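Local coordinates for protein nucleoside diphosphate kinase (Aquifex aeolicus, PDB 3ZTP) that catalyses transfer of the gamma phosphate of ATP to nucleoside diphosphates, probably through a phosphohistidine intermediate, at residues Thr6-Lys11 with Ile119-Ser124; Lys35-Phe40 with Val73-Glu78. All coordinates share one frame; numbering follows the deposited sequence.

Interaction 1. Residues Thr6-Lys11 with Ile119-Ser124. With SO4 (sulfate ion), chain D.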
ATOM      1  N   THR A   6       2.312 -17.152  10.167  1.00  8.54           N
ATOM      2  CA  THR A   6       2.360 -17.870   8.909  1.00  7.74           C
ATOM      3  C   THR A   6       1.540 -17.100   7.895  1.00  7.37           C
ATOM      4  O   THR A   6       0.685 -16.292   8.265  1.00  8.97           O
ATOM      5  CB  THR A   6       1.876 -19.327   9.070  1.00  9.07           C
ATOM      6  OG1 THR A   6       2.164 -19.994   7.853  1.00 10.81           O
ATOM      7  CG2 THR A   6       0.373 -19.433   9.349  1.00  9.49           C
ATOM      8  N   LEU A   7       1.807 -17.318   6.616  1.00  7.52           N
ATOM      9  CA  LEU A   7       1.059 -16.650   5.552  1.00  7.24           C
ATOM     10  C   LEU A   7       0.093 -17.635   4.926  1.00  7.69           C
ATOM     11  O   LEU A   7       0.503 -18.744   4.563  1.00  8.48           O
ATOM     12  CB  LEU A   7       2.012 -16.138   4.479  1.00  8.79           C
ATOM     13  CG  LEU A   7       1.288 -15.314   3.402  1.00 11.32           C
ATOM     14  CD1 LEU A   7       1.044 -13.887   3.846  1.00  9.14           C
ATOM     15  CD2 LEU A   7       1.986 -15.358   2.054  1.00 14.25           C
ATOM     16  N   ILE A   8      -1.163 -17.222   4.748  1.00  6.75           N
ATOM     17  CA  ILE A   8      -2.072 -17.943   3.865  1.00  6.90           C
ATOM     18  C   ILE A   8      -2.411 -17.089   2.659  1.00  7.20           C
ATOM     19  O   ILE A   8      -2.449 -15.851   2.730  1.00  6.14           O
ATOM     20  CB  ILE A   8      -3.368 -18.428   4.552  1.00  7.38           C
ATOM     21  CG1 ILE A   8      -4.166 -17.261   5.157  1.00  7.33           C
ATOM     22  CG2 ILE A   8      -3.040 -19.477   5.593  1.00  8.83           C
ATOM     23  CD1 ILE A   8      -5.612 -17.605   5.511  1.00  9.52           C
ATOM     24  N   ILE A   9      -2.648 -17.757   1.531  1.00  6.32           N
ATOM     25  CA  ILE A   9      -3.222 -17.088   0.349  1.00  7.00           C
ATOM     26  C   ILE A   9      -4.421 -17.899  -0.102  1.00  6.82           C
ATOM     27  O   ILE A   9      -4.288 -19.093  -0.381  1.00  6.59           O
ATOM     28  CB  ILE A   9      -2.239 -16.953  -0.822  1.00  7.00           C
ATOM     29  CG1 ILE A   9      -0.963 -16.270  -0.344  1.00  8.49           C
ATOM     30  CG2 ILE A   9      -2.904 -16.156  -1.921  1.00  8.76           C
ATOM     31  CD1 ILE A   9       0.126 -16.204  -1.430  1.00 12.30           C
ATOM     32  N   VAL A  10      -5.574 -17.239  -0.190  1.00  5.99           N
ATOM     33  CA  VAL A  10      -6.781 -17.853  -0.752  1.00  6.28           C
ATOM     34  C   VAL A  10      -6.673 -17.715  -2.255  1.00  6.85           C
ATOM     35  O   VAL A  10      -6.561 -16.591  -2.776  1.00  7.35           O
ATOM     36  CB  VAL A  10      -8.043 -17.201  -0.192  1.00  6.92           C
ATOM     37  CG1 VAL A  10      -9.306 -17.792  -0.821  1.00  7.52           C
ATOM     38  CG2 VAL A  10      -8.065 -17.343   1.329  1.00  8.32           C
ATOM     39  N   LYS A  11      -6.637 -18.846  -2.943  1.00  6.98           N
ATOM     40  CA  LYS A  11      -6.295 -18.906  -4.355  1.00  7.47           C
ATOM     41  C   LYS A  11      -7.514 -18.601  -5.223  1.00  8.10           C
ATOM     42  O   LYS A  11      -8.657 -18.569  -4.751  1.00  8.83           O
ATOM     43  CB  LYS A  11      -5.711 -20.280  -4.691  1.00  7.81           C
ATOM     44  CG  LYS A  11      -4.487 -20.651  -3.902  1.00  8.33           C
ATOM     45  CD  LYS A  11      -3.898 -21.991  -4.340  1.00  8.54           C
ATOM     46  CE  LYS A  11      -2.554 -22.293  -3.720  1.00  8.92           C
ATOM     47  NZ  LYS A  11      -2.047 -23.631  -4.063  1.00 11.09           N
ATOM     48  N   ILE A 119      -6.046 -22.965  -1.307  1.00  7.53           N
ATOM     49  CA  ILE A 119      -5.287 -22.186  -0.342  1.00  7.28           C
ATOM     50  C   ILE A 119      -3.831 -22.617  -0.334  1.00  7.17           C
ATOM     51  O   ILE A 119      -3.502 -23.783  -0.535  1.00  9.00           O
ATOM     52  CB  ILE A 119      -5.926 -22.307   1.080  1.00  7.36           C
ATOM     53  CG1 ILE A 119      -5.305 -21.346   2.094  1.00  7.75           C
ATOM     54  CG2 ILE A 119      -5.895 -23.771   1.583  1.00  8.76           C
ATOM     55  CD1 ILE A 119      -6.159 -21.190   3.345  1.00  7.95           C
ATOM     56  N   HIS A 120      -2.970 -21.627  -0.126  1.00  7.11           N
ATOM     57  CA  HIS A 120      -1.551 -21.771   0.137  1.00  7.38           C
ATOM     58  C   HIS A 120      -1.303 -21.470   1.617  1.00  7.32           C
ATOM     59  O   HIS A 120      -1.883 -20.517   2.145  1.00  7.53           O
ATOM     60  CB  HIS A 120      -0.764 -20.723  -0.663  1.00  8.42           C
ATOM     61  CG  HIS A 120       0.662 -20.605  -0.236  1.00 10.87           C
ATOM     62  ND1 HIS A 120       1.653 -21.391  -0.769  1.00 13.36           N
ATOM     63  CD2 HIS A 120       1.251 -19.832   0.701  1.00 10.43           C
ATOM     64  CE1 HIS A 120       2.803 -21.094  -0.188  1.00 13.18           C
ATOM     65  NE2 HIS A 120       2.583 -20.153   0.704  1.00 10.03           N
ATOM     66  N   ALA A 121      -0.417 -22.214   2.264  1.00  8.24           N
ATOM     67  CA  ALA A 121       0.124 -21.804   3.561  1.00  7.73           C
ATOM     68  C   ALA A 121       1.615 -22.033   3.597  1.00  8.43           C
ATOM     69  O   ALA A 121       2.123 -22.986   2.998  1.00  9.80           O
ATOM     70  CB  ALA A 121      -0.538 -22.558   4.710  1.00  9.83           C
ATOM     71  N   SER A 122       2.320 -21.172   4.311  1.00  8.14           N
ATOM     72  CA  SER A 122       3.766 -21.340   4.476  1.00  8.45           C
ATOM     73  C   SER A 122       4.105 -22.711   5.071  1.00  9.69           C
ATOM     74  O   SER A 122       3.399 -23.233   5.922  1.00 11.28           O
ATOM     75  CB  SER A 122       4.308 -20.261   5.417  1.00  8.83           C
ATOM     76  OG  SER A 122       3.916 -18.968   5.014  1.00  9.56           O
ATOM     77  N   ASP A 123       5.242 -23.231   4.641  0.59  9.50           N
ATOM     78  CA  ASP A 123       5.681 -24.589   4.962  0.59 12.23           C
ATOM     79  C   ASP A 123       6.473 -24.660   6.254  0.59 11.17           C
ATOM     80  O   ASP A 123       6.456 -25.670   6.936  0.59 12.19           O
ATOM     81  CB  ASP A 123       6.560 -25.116   3.820  0.59 16.45           C
ATOM     82  CG  ASP A 123       7.130 -26.503   4.098  0.59 22.85           C
ATOM     83  OD1 ASP A 123       6.344 -27.470   4.138  0.59 26.98           O
ATOM     84  OD2 ASP A 123       8.372 -26.627   4.237  0.59 28.19           O
ATOM     85  N   SER A 124       7.171 -23.585   6.574  1.00 10.88           N
ATOM     86  CA  SER A 124       8.230 -23.607   7.587  1.00  9.65           C
ATOM     87  C   SER A 124       8.442 -22.202   8.118  1.00 10.69           C
ATOM     88  O   SER A 124       7.973 -21.250   7.508  1.00 10.97           O
ATOM     89  CB  SER A 124       9.533 -24.098   6.969  1.00 12.50           C
ATOM     90  OG  SER A 124      10.017 -23.176   6.015  1.00 12.58           O
TER
HETATM   91  S   SO4 D 510       0.988 -23.630  -2.964  0.61 29.77           S
HETATM   92  O1  SO4 D 510       0.010 -24.296  -2.112  0.61 35.26           O
HETATM   93  O2  SO4 D 510       2.269 -23.566  -2.263  0.61 37.69           O
HETATM   94  O3  SO4 D 510       1.241 -24.371  -4.197  0.61 34.25           O
HETATM   95  O4  SO4 D 510       0.517 -22.324  -3.335  0.61 20.32           O
HETATM   96  O   HOH W   1       1.354 -22.659   7.735  1.00 10.55           O
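K11 and H120 converge on one sulfate ion through their torsions. In H120, CG lies anti to the backbone N (chi1 168°); in K11, CG is anti to the carbonyl carbon and the chain runs extended beyond it. K11 thus passes over the I119 backbone, its CE 3.9 Å from H120 CB, and its long flexible chain suits that reach. The imidazole turns its edge to the anion, ND1 donating to sulfate O2 at 2.7 Å. K11 NZ bonds only weakly to sulfate O1 and O4; its stronger partner is N117 OD1. A methionine in place of K11 would probably leave N117 OD1 without its ammonium mate and the anion site without this positive charge.

These residues sit where edge strand 119-121 pairs antiparallel with strand 3-10 in the ferredoxin-like sheet of the family, H120 being the predicted phosphohistidine and K11 a predicted ATP ligand. I9 and H120 form a hydrogen-bonded pair, with H120 N to I9 O 2.9 Å and an N-H...O angle of 169°. On the other face, I119 CD1 packs on I8 CB at 4.1 Å, and helix 20-29 touches both isoleucines. S122 continues the pairing: its N donates to L7 O, and its OG accepts L7 N at 3.1 Å and also bonds E131 OE1, the carboxylate oxygen that holds H120 NE2. One water bridges T6 OG1 and S122 O, 2.8 Å from each.

Interaction 2. Residues Lys35-Phe40 with Val73-Glu78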
ATOM      1  N   LYS A  35      -3.229 -10.727  11.511  1.00  7.72           N
ATOM      2  CA  LYS A  35      -2.334  -9.574  11.691  1.00  7.37           C
ATOM      3  C   LYS A  35      -2.203  -8.704  10.448  1.00  8.23           C
ATOM      4  O   LYS A  35      -1.702  -7.573  10.522  1.00  8.03           O
ATOM      5  CB  LYS A  35      -0.956 -10.043  12.131  1.00  9.49           C
ATOM      6  CG  LYS A  35      -0.934 -10.790  13.462  1.00 12.43           C
ATOM      7  CD  LYS A  35      -1.350  -9.927  14.594  1.00 13.96           C
ATOM      8  CE  LYS A  35      -0.425  -8.731  14.730  1.00 19.33           C
ATOM      9  NZ  LYS A  35      -0.772  -7.886  15.918  1.00 24.62           N
ATOM     10  N   ALA A  36      -2.563  -9.240   9.292  1.00  6.70           N
ATOM     11  CA  ALA A  36      -2.549  -8.463   8.057  1.00  7.29           C
ATOM     12  C   ALA A  36      -3.476  -9.168   7.085  1.00  6.58           C
ATOM     13  O   ALA A  36      -3.675 -10.396   7.159  1.00  6.92           O
ATOM     14  CB  ALA A  36      -1.131  -8.360   7.473  1.00  8.38           C
ATOM     15  N   LEU A  37      -4.060  -8.411   6.181  1.00  6.19           N
ATOM     16  CA  LEU A  37      -5.037  -8.947   5.241  1.00  5.57           C
ATOM     17  C   LEU A  37      -5.144  -8.034   4.074  1.00  6.02           C
ATOM     18  O   LEU A  37      -5.305  -6.830   4.258  1.00  7.04           O
ATOM     19  CB  LEU A  37      -6.416  -9.057   5.938  1.00  7.30           C
ATOM     20  CG  LEU A  37      -7.559  -9.625   5.109  1.00  7.71           C
ATOM     21  CD1 LEU A  37      -7.425 -11.069   4.901  1.00  8.54           C
ATOM     22  CD2 LEU A  37      -8.878  -9.329   5.801  1.00 10.71           C
ATOM     23  N   LYS A  38      -5.095  -8.569   2.870  0.62  6.13           N
ATOM     24  CA  LYS A  38      -5.471  -7.762   1.727  0.62  6.47           C
ATOM     25  C   LYS A  38      -5.699  -8.599   0.500  0.62  6.21           C
ATOM     26  O   LYS A  38      -5.228  -9.719   0.380  0.62  6.63           O
ATOM     27  CB  LYS A  38      -4.421  -6.698   1.424  0.62  8.53           C
ATOM     28  CG  LYS A  38      -3.183  -7.246   0.728  0.62  7.90           C
ATOM     29  CD  LYS A  38      -2.058  -6.202   0.686  0.62  8.34           C
ATOM     30  CE  LYS A  38      -0.734  -6.819   0.294  0.62  7.86           C
ATOM     31  NZ  LYS A  38       0.317  -5.757   0.326  0.62  7.34           N
ATOM     32  N   MET A  39      -6.469  -8.004  -0.396  1.00  6.08           N
ATOM     33  CA  MET A  39      -6.734  -8.507  -1.743  1.00  7.39           C
ATOM     34  C   MET A  39      -5.793  -7.813  -2.710  1.00  6.77           C
ATOM     35  O   MET A  39      -5.645  -6.599  -2.659  1.00  8.26           O
ATOM     36  CB  MET A  39      -8.184  -8.221  -2.121  1.00  7.38           C
ATOM     37  CG  MET A  39      -8.512  -8.648  -3.521  1.00  8.40           C
ATOM     38  SD  MET A  39     -10.269  -8.445  -3.886  1.00 14.30           S
ATOM     39  CE  MET A  39     -10.945  -9.660  -2.846  1.00 14.54           C
ATOM     40  N   PHE A  40      -5.153  -8.576  -3.587  1.00  7.45           N
ATOM     41  CA  PHE A  40      -4.241  -8.038  -4.567  1.00  7.46           C
ATOM     42  C   PHE A  40      -4.226  -8.988  -5.751  1.00  8.87           C
ATOM     43  O   PHE A  40      -4.873 -10.045  -5.721  1.00  9.05           O
ATOM     44  CB  PHE A  40      -2.830  -7.846  -3.966  1.00  8.14           C
ATOM     45  CG  PHE A  40      -2.161  -9.124  -3.617  1.00  7.74           C
ATOM     46  CD1 PHE A  40      -2.473  -9.777  -2.440  1.00  8.80           C
ATOM     47  CD2 PHE A  40      -1.248  -9.721  -4.499  1.00  8.69           C
ATOM     48  CE1 PHE A  40      -1.894 -11.007  -2.127  1.00  9.10           C
ATOM     49  CE2 PHE A  40      -0.639 -10.940  -4.160  1.00  9.56           C
ATOM     50  CZ  PHE A  40      -0.987 -11.575  -2.985  1.00  9.67           C
ATOM     51  N   VAL A  73      -6.410 -13.305  -1.983  1.00  6.59           N
ATOM     52  CA  VAL A  73      -6.374 -12.641  -0.684  1.00  6.11           C
ATOM     53  C   VAL A  73      -5.355 -13.325   0.180  1.00  7.59           C
ATOM     54  O   VAL A  73      -5.389 -14.541   0.382  1.00  7.01           O
ATOM     55  CB  VAL A  73      -7.743 -12.674   0.010  1.00  5.68           C
ATOM     56  CG1 VAL A  73      -7.626 -12.216   1.461  1.00  6.18           C
ATOM     57  CG2 VAL A  73      -8.737 -11.793  -0.764  1.00  7.67           C
ATOM     58  N   ALA A  74      -4.435 -12.552   0.729  1.00  5.66           N
ATOM     59  CA  ALA A  74      -3.456 -13.068   1.678  1.00  5.15           C
ATOM     60  C   ALA A  74      -3.739 -12.561   3.082  1.00  5.52           C
ATOM     61  O   ALA A  74      -4.290 -11.466   3.265  1.00  6.31           O
ATOM     62  CB  ALA A  74      -2.034 -12.649   1.259  1.00  6.77           C
ATOM     63  N   ALA A  75      -3.357 -13.374   4.078  1.00  5.98           N
ATOM     64  CA  ALA A  75      -3.464 -13.006   5.483  1.00  5.71           C
ATOM     65  C   ALA A  75      -2.272 -13.518   6.240  1.00  8.23           C
ATOM     66  O   ALA A  75      -1.741 -14.594   5.921  1.00  8.37           O
ATOM     67  CB  ALA A  75      -4.729 -13.586   6.097  1.00  7.56           C
ATOM     68  N   VAL A  76      -1.833 -12.747   7.222  1.00  7.17           N
ATOM     69  CA  VAL A  76      -0.861 -13.233   8.169  1.00  7.13           C
ATOM     70  C   VAL A  76      -1.647 -13.707   9.387  1.00  7.82           C
ATOM     71  O   VAL A  76      -2.446 -12.955   9.946  1.00  8.02           O
ATOM     72  CB  VAL A  76       0.129 -12.128   8.590  1.00  7.92           C
ATOM     73  CG1 VAL A  76       1.063 -12.639   9.687  1.00  9.04           C
ATOM     74  CG2 VAL A  76       0.916 -11.639   7.384  1.00  8.63           C
ATOM     75  N   LEU A  77      -1.414 -14.955   9.774  1.00  7.05           N
ATOM     76  CA  LEU A  77      -2.052 -15.567  10.926  1.00  7.43           C
ATOM     77  C   LEU A  77      -1.029 -15.761  12.013  1.00  7.88           C
ATOM     78  O   LEU A  77       0.059 -16.284  11.770  1.00  9.87           O
ATOM     79  CB  LEU A  77      -2.650 -16.927  10.542  1.00  7.67           C
ATOM     80  CG  LEU A  77      -3.663 -16.900   9.410  1.00  7.44           C
ATOM     81  CD1 LEU A  77      -4.155 -18.302   9.190  1.00  8.17           C
ATOM     82  CD2 LEU A  77      -4.813 -15.965   9.720  1.00  9.77           C
ATOM     83  N   GLU A  78      -1.385 -15.366  13.235  1.00  8.62           N
ATOM     84  CA  GLU A  78      -0.507 -15.480  14.392  1.00  9.55           C
ATOM     85  C   GLU A  78      -1.141 -16.316  15.488  1.00 10.68           C
ATOM     86  O   GLU A  78      -2.303 -16.143  15.823  1.00 10.71           O
ATOM     87  CB  GLU A  78      -0.186 -14.078  14.911  1.00 10.70           C
ATOM     88  CG  GLU A  78       0.732 -14.040  16.115  1.00 15.31           C
ATOM     89  CD  GLU A  78       0.990 -12.610  16.553  1.00 19.89           C
ATOM     90  OE1 GLU A  78       1.680 -11.877  15.810  1.00 20.64           O
ATOM     91  OE2 GLU A  78       0.477 -12.202  17.609  1.00 25.79           O
TER
HETATM   92  O   HOH W   2       1.733  -9.556  17.350  1.00 41.32           O
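A74 CB meets the phenyl ring of F40 at its edge, near the ring plane, 3.8 Å from CE1. The ring also makes an edge-to-face pair with F42, and I135 touches both F40 and A74. The small methyl of A74 suits a site where a ring arrives from the neighbouring strand. Strands 33-40 and 72-78 are antiparallel neighbours in the ferredoxin-like sheet, 33-40 being outermost within the chain. K38 and A74 form a hydrogen-bonded pair, K38 N to A74 O and A74 N to K38 O, both 3.0 Å and both nearly along the C=O axis. L37 and M39 also form backbone hydrogen bonds with the second subunit, so this edge strand takes part in subunit assembly.

At the far end, K35 N donates to V76 O at 2.8 Å. The bent chain of K35 and the extended one of E78 cross obliquely, with K35 CG 3.7 Å from E78 CB. Their charged atoms, K35 NZ and E78 OE1, stay 4.7 Å apart; one water donates to E78 OE1 and accepts a weak bond from K35 NZ, while R5 NE forms a salt bridge with E78 OE1. On the face of L37, M39, V73 and A75, L37 CD1 and V73 CG1, methyls ending branched side chains, touch at 3.6 Å. The bend of M39 at chi3 (-68°) brings its CE to 3.7 Å from V73 CG2.

How the interactions relate
Interactions 1 and 2 lie in one four-stranded sheet, their centres about 10 Å apart, and strands 3-10 and 72-78 join them. V10 N to V73 O (2.8 Å) and T6 N to L77 O (2.9 Å) are probable hydrogen bonds across that seam, and A74 CB packs 3.5 Å from I8 O. Along the chain, interaction 2 is nested inside the loop closed by interaction 1. The edge strand 119-121 carries the predicted active-site histidine, while the opposite edge strand of the chain, 33-40, meets neighbouring subunits. The two contacts are not far apart: the side chain of A74 is about 8 Å from that of H120, and the side chain of V73 about 9 Å from that of K11.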